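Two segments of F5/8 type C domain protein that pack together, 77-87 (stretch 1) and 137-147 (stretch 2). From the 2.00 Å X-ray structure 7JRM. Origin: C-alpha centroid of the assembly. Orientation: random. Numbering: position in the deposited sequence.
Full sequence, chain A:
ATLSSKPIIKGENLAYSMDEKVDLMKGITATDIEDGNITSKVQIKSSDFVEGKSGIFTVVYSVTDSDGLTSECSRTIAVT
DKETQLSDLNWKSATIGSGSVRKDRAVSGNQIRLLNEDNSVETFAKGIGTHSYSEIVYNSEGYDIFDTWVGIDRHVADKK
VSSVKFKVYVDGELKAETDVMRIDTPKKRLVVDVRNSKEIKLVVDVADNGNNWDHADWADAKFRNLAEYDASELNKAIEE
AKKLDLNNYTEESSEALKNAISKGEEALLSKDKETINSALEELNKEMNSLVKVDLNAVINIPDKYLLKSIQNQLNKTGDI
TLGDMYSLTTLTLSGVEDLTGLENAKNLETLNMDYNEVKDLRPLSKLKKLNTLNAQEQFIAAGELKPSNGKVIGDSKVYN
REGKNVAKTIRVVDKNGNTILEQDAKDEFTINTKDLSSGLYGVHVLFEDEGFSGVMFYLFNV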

# COMPACT_ATOMS: atom_id res chain seq x y z
N ILE A 77 -16.01 -1.32 -23.85
CA ILE A 77 -15.12 -0.57 -22.98
C ILE A 77 -13.95 -1.47 -22.62
O ILE A 77 -14.13 -2.51 -21.97
CB ILE A 77 -15.83 -0.07 -21.71
CG1 ILE A 77 -16.95 0.90 -22.07
CG2 ILE A 77 -14.83 0.58 -20.77
CD1 ILE A 77 -17.62 1.54 -20.87
N ALA A 78 -12.75 -1.08 -23.04
CA ALA A 78 -11.55 -1.87 -22.81
C ALA A 78 -10.74 -1.28 -21.67
O ALA A 78 -10.58 -0.06 -21.57
CB ALA A 78 -10.69 -1.93 -24.08
N VAL A 79 -10.23 -2.15 -20.80
CA VAL A 79 -9.36 -1.77 -19.69
C VAL A 79 -8.00 -2.39 -19.95
O VAL A 79 -7.84 -3.61 -19.82
CB VAL A 79 -9.93 -2.22 -18.34
CG1 VAL A 79 -8.99 -1.84 -17.21
CG2 VAL A 79 -11.31 -1.60 -18.12
N THR A 80 -7.03 -1.57 -20.32
CA THR A 80 -5.74 -2.03 -20.80
C THR A 80 -4.62 -1.57 -19.87
O THR A 80 -4.83 -0.80 -18.94
CB THR A 80 -5.47 -1.53 -22.23
OG1 THR A 80 -5.39 -0.10 -22.23
CG2 THR A 80 -6.60 -1.97 -23.16
N ASP A 81 -3.41 -2.06 -20.15
CA ASP A 81 -2.24 -1.72 -19.35
C ASP A 81 -1.11 -1.17 -20.21
O ASP A 81 -1.01 0.05 -20.40
CB ASP A 81 -1.76 -2.95 -18.58
CG ASP A 81 -0.65 -2.63 -17.58
OD1 ASP A 81 -0.55 -1.45 -17.18
OD2 ASP A 81 0.11 -3.54 -17.21
N LYS A 82 -0.26 -2.05 -20.72
CA LYS A 82 0.89 -1.61 -21.50
C LYS A 82 0.45 -1.01 -22.83
O LYS A 82 -0.46 -1.52 -23.49
CB LYS A 82 1.85 -2.78 -21.75
CG LYS A 82 2.46 -3.36 -20.49
CD LYS A 82 2.97 -2.27 -19.56
CE LYS A 82 3.82 -2.86 -18.44
NZ LYS A 82 3.86 -1.98 -17.25
N GLU A 83 1.11 0.08 -23.23
CA GLU A 83 0.81 0.76 -24.48
C GLU A 83 2.08 0.89 -25.31
O GLU A 83 3.19 1.00 -24.77
CB GLU A 83 0.20 2.15 -24.23
CG GLU A 83 -1.12 2.11 -23.48
CD GLU A 83 -1.58 3.49 -23.04
OE1 GLU A 83 -0.85 4.47 -23.29
OE2 GLU A 83 -2.66 3.58 -22.43
N THR A 84 1.91 0.88 -26.63
CA THR A 84 3.01 1.01 -27.57
C THR A 84 2.60 2.01 -28.65
O THR A 84 1.65 1.77 -29.39
CB THR A 84 3.36 -0.34 -28.21
OG1 THR A 84 3.63 -1.30 -27.19
CG2 THR A 84 4.59 -0.19 -29.10
N GLN A 85 3.32 3.12 -28.72
CA GLN A 85 3.05 4.12 -29.74
C GLN A 85 3.39 3.56 -31.12
O GLN A 85 4.41 2.89 -31.30
CB GLN A 85 3.85 5.39 -29.48
CG GLN A 85 3.40 6.17 -28.25
CD GLN A 85 2.17 7.02 -28.53
OE1 GLN A 85 1.85 7.32 -29.68
NE2 GLN A 85 1.47 7.42 -27.47
N LEU A 86 2.52 3.84 -32.09
CA LEU A 86 2.79 3.40 -33.46
C LEU A 86 4.02 4.09 -34.02
O LEU A 86 4.79 3.49 -34.79
CB LEU A 86 1.57 3.65 -34.34
CG LEU A 86 0.65 2.46 -34.60
CD1 LEU A 86 0.11 1.90 -33.29
CD2 LEU A 86 -0.48 2.85 -35.53
N SER A 87 4.23 5.36 -33.65
CA SER A 87 5.42 6.08 -34.09
C SER A 87 6.70 5.52 -33.49
O SER A 87 7.79 5.81 -33.99
CB SER A 87 5.28 7.56 -33.76
OG SER A 87 5.42 7.78 -32.36
N VAL A 137 0.25 0.65 -43.12
CA VAL A 137 0.02 -0.69 -42.60
C VAL A 137 1.04 -0.98 -41.51
O VAL A 137 2.24 -0.72 -41.68
CB VAL A 137 0.09 -1.75 -43.71
CG1 VAL A 137 -0.09 -3.15 -43.15
CG2 VAL A 137 -0.96 -1.46 -44.78
N TYR A 138 0.57 -1.52 -40.39
CA TYR A 138 1.42 -1.91 -39.27
C TYR A 138 1.22 -3.38 -38.93
O TYR A 138 0.13 -3.93 -39.14
CB TYR A 138 1.13 -1.06 -38.03
CG TYR A 138 1.75 0.32 -38.04
CD1 TYR A 138 1.05 1.41 -38.54
CD2 TYR A 138 3.03 0.53 -37.54
CE1 TYR A 138 1.61 2.67 -38.55
CE2 TYR A 138 3.60 1.79 -37.55
CZ TYR A 138 2.88 2.86 -38.05
OH TYR A 138 3.44 4.11 -38.06
N ASN A 139 2.27 -4.00 -38.41
CA ASN A 139 2.14 -5.33 -37.82
C ASN A 139 1.37 -5.22 -36.51
O ASN A 139 1.80 -4.50 -35.60
CB ASN A 139 3.52 -5.94 -37.60
CG ASN A 139 3.46 -7.38 -37.10
OD1 ASN A 139 2.79 -7.68 -36.11
ND2 ASN A 139 4.16 -8.27 -37.79
N SER A 140 0.24 -5.92 -36.41
CA SER A 140 -0.62 -5.85 -35.24
C SER A 140 -0.66 -7.16 -34.47
O SER A 140 -1.56 -7.37 -33.65
CB SER A 140 -2.03 -5.43 -35.65
OG SER A 140 -2.59 -6.35 -36.57
N GLU A 141 0.31 -8.05 -34.70
CA GLU A 141 0.31 -9.35 -34.04
C GLU A 141 0.62 -9.18 -32.55
O GLU A 141 1.58 -8.51 -32.18
CB GLU A 141 1.33 -10.27 -34.69
CG GLU A 141 1.10 -10.50 -36.18
CD GLU A 141 2.01 -11.57 -36.75
OE1 GLU A 141 2.15 -12.64 -36.12
OE2 GLU A 141 2.58 -11.33 -37.84
N GLY A 142 -0.20 -9.81 -31.71
CA GLY A 142 -0.01 -9.76 -30.28
C GLY A 142 -0.65 -8.59 -29.57
O GLY A 142 -0.59 -8.52 -28.34
N TYR A 143 -1.27 -7.67 -30.31
CA TYR A 143 -1.90 -6.50 -29.73
C TYR A 143 -3.41 -6.69 -29.62
O TYR A 143 -4.01 -7.47 -30.37
CB TYR A 143 -1.59 -5.25 -30.56
CG TYR A 143 -0.12 -4.88 -30.56
CD1 TYR A 143 0.53 -4.53 -29.38
CD2 TYR A 143 0.62 -4.90 -31.73
CE1 TYR A 143 1.87 -4.19 -29.38
CE2 TYR A 143 1.96 -4.57 -31.74
CZ TYR A 143 2.58 -4.21 -30.56
OH TYR A 143 3.92 -3.88 -30.56
N ASP A 144 -4.02 -5.98 -28.67
CA ASP A 144 -5.43 -6.14 -28.35
C ASP A 144 -6.28 -4.97 -28.82
O ASP A 144 -7.34 -5.18 -29.42
CB ASP A 144 -5.60 -6.33 -26.83
CG ASP A 144 -4.87 -7.54 -26.31
OD1 ASP A 144 -5.08 -8.65 -26.86
OD2 ASP A 144 -4.10 -7.40 -25.34
N ILE A 145 -5.86 -3.74 -28.55
CA ILE A 145 -6.67 -2.55 -28.80
C ILE A 145 -5.83 -1.52 -29.54
O ILE A 145 -4.66 -1.31 -29.22
CB ILE A 145 -7.21 -1.96 -27.47
CG1 ILE A 145 -8.32 -2.85 -26.91
CG2 ILE A 145 -7.70 -0.53 -27.66
CD1 ILE A 145 -9.57 -2.87 -27.77
N PHE A 146 -6.43 -0.89 -30.55
CA PHE A 146 -5.84 0.26 -31.22
C PHE A 146 -6.61 1.51 -30.84
O PHE A 146 -7.83 1.56 -30.98
CB PHE A 146 -5.84 0.08 -32.74
CG PHE A 146 -5.45 1.31 -33.49
CD1 PHE A 146 -4.15 1.80 -33.42
CD2 PHE A 146 -6.37 2.00 -34.26
CE1 PHE A 146 -3.78 2.94 -34.11
CE2 PHE A 146 -6.01 3.15 -34.95
CZ PHE A 146 -4.71 3.62 -34.87
N ASP A 147 -5.89 2.53 -30.37
CA ASP A 147 -6.48 3.76 -29.88
C ASP A 147 -5.77 4.95 -30.52
O ASP A 147 -4.54 4.96 -30.62
CB ASP A 147 -6.38 3.84 -28.35
CG ASP A 147 -7.23 4.96 -27.76
OD1 ASP A 147 -8.00 5.58 -28.52
OD2 ASP A 147 -7.13 5.20 -26.54
O HOH W 1 5.53 -3.16 -28.11

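The two stretches lie far apart in sequence but pack through side chains. No direct hydrogen bond joins them. Their backbones stay well separated: the CA atoms of A78 and I145 are 7.8 Å apart, those of T84 and Y143 9.2 Å, and those of L86 and Y138 8.0 Å. This spacing is too wide for sheet pairing and leaves room for side chains between the chains. The contact is modest, burying 365 Å² in all when both sides are summed.

Stretch 1 includes strand at 77-79 and at 83-85. Stretch 2 has strands 137-139 and 145-147, linked by a loop. That loop contains a type II beta turn from S140 to Y143. It is closed by a weak hydrogen bond from Y143 N to S140 O, 3.4 Å long. G142 sits in the turn with a positive phi of 87°, where a CB would be jammed against the carbonyl O of E141. N139 OD1 accepts a hydrogen bond from E141 N at 2.9 Å, so this side chain reaches across to the backbone of the turn.

L86 is the main bump. It has the largest covered area of any residue here, 98 Å², and its CA-to-CB bond points toward stretch 2. Its side chain fits a hollow formed by Y138 and F146. The ring of Y138 makes a flat wall. L86 CG stands 3.9 Å from the ring centroid and only 4° off the ring normal, so the leucine sits almost squarely over the face. This is a CH-pi contact, a weak and largely dispersive attraction between an aliphatic C-H and the ring face. L86 CD2 also lies 3.7 Å from Y138 CD1.

F146 supplies the second wall. Its CA-to-CB bond points away from stretch 1, but the end of its side chain comes nearer. F146 CE1 reaches to 3.6 Å from L86 CD2. The same methyl therefore touches both aromatic residues. The backbone adds to the fit, with L86 O 3.5 Å from Y138 CE2. L86 has chi1 at -99°, between the usual wells.

A smaller apolar patch forms around I145. A78 has a short side chain, and I145 comes close to it: A78 CB and I145 CG1 are 3.8 Å apart. T80 turns its methyl to the same atom, with T80 CG2 4.2 Å from I145 CG1. Both A78 and T80 point toward stretch 2, so they present two small methyl groups to one branched side chain. T80 OG1 is hydrogen-bonded elsewhere in the structure.

T84 meets Y143 in a more polar setting. Both residues are partly exposed. T84 CG2 lies 4.0 Å from Y143 OH. Water 1 bridges their hydroxyls, 2.8 Å from T84 OG1 and 3.0 Å from Y143 OH. It thus supplies an indirect polar link across a contact otherwise built mainly from apolar fit.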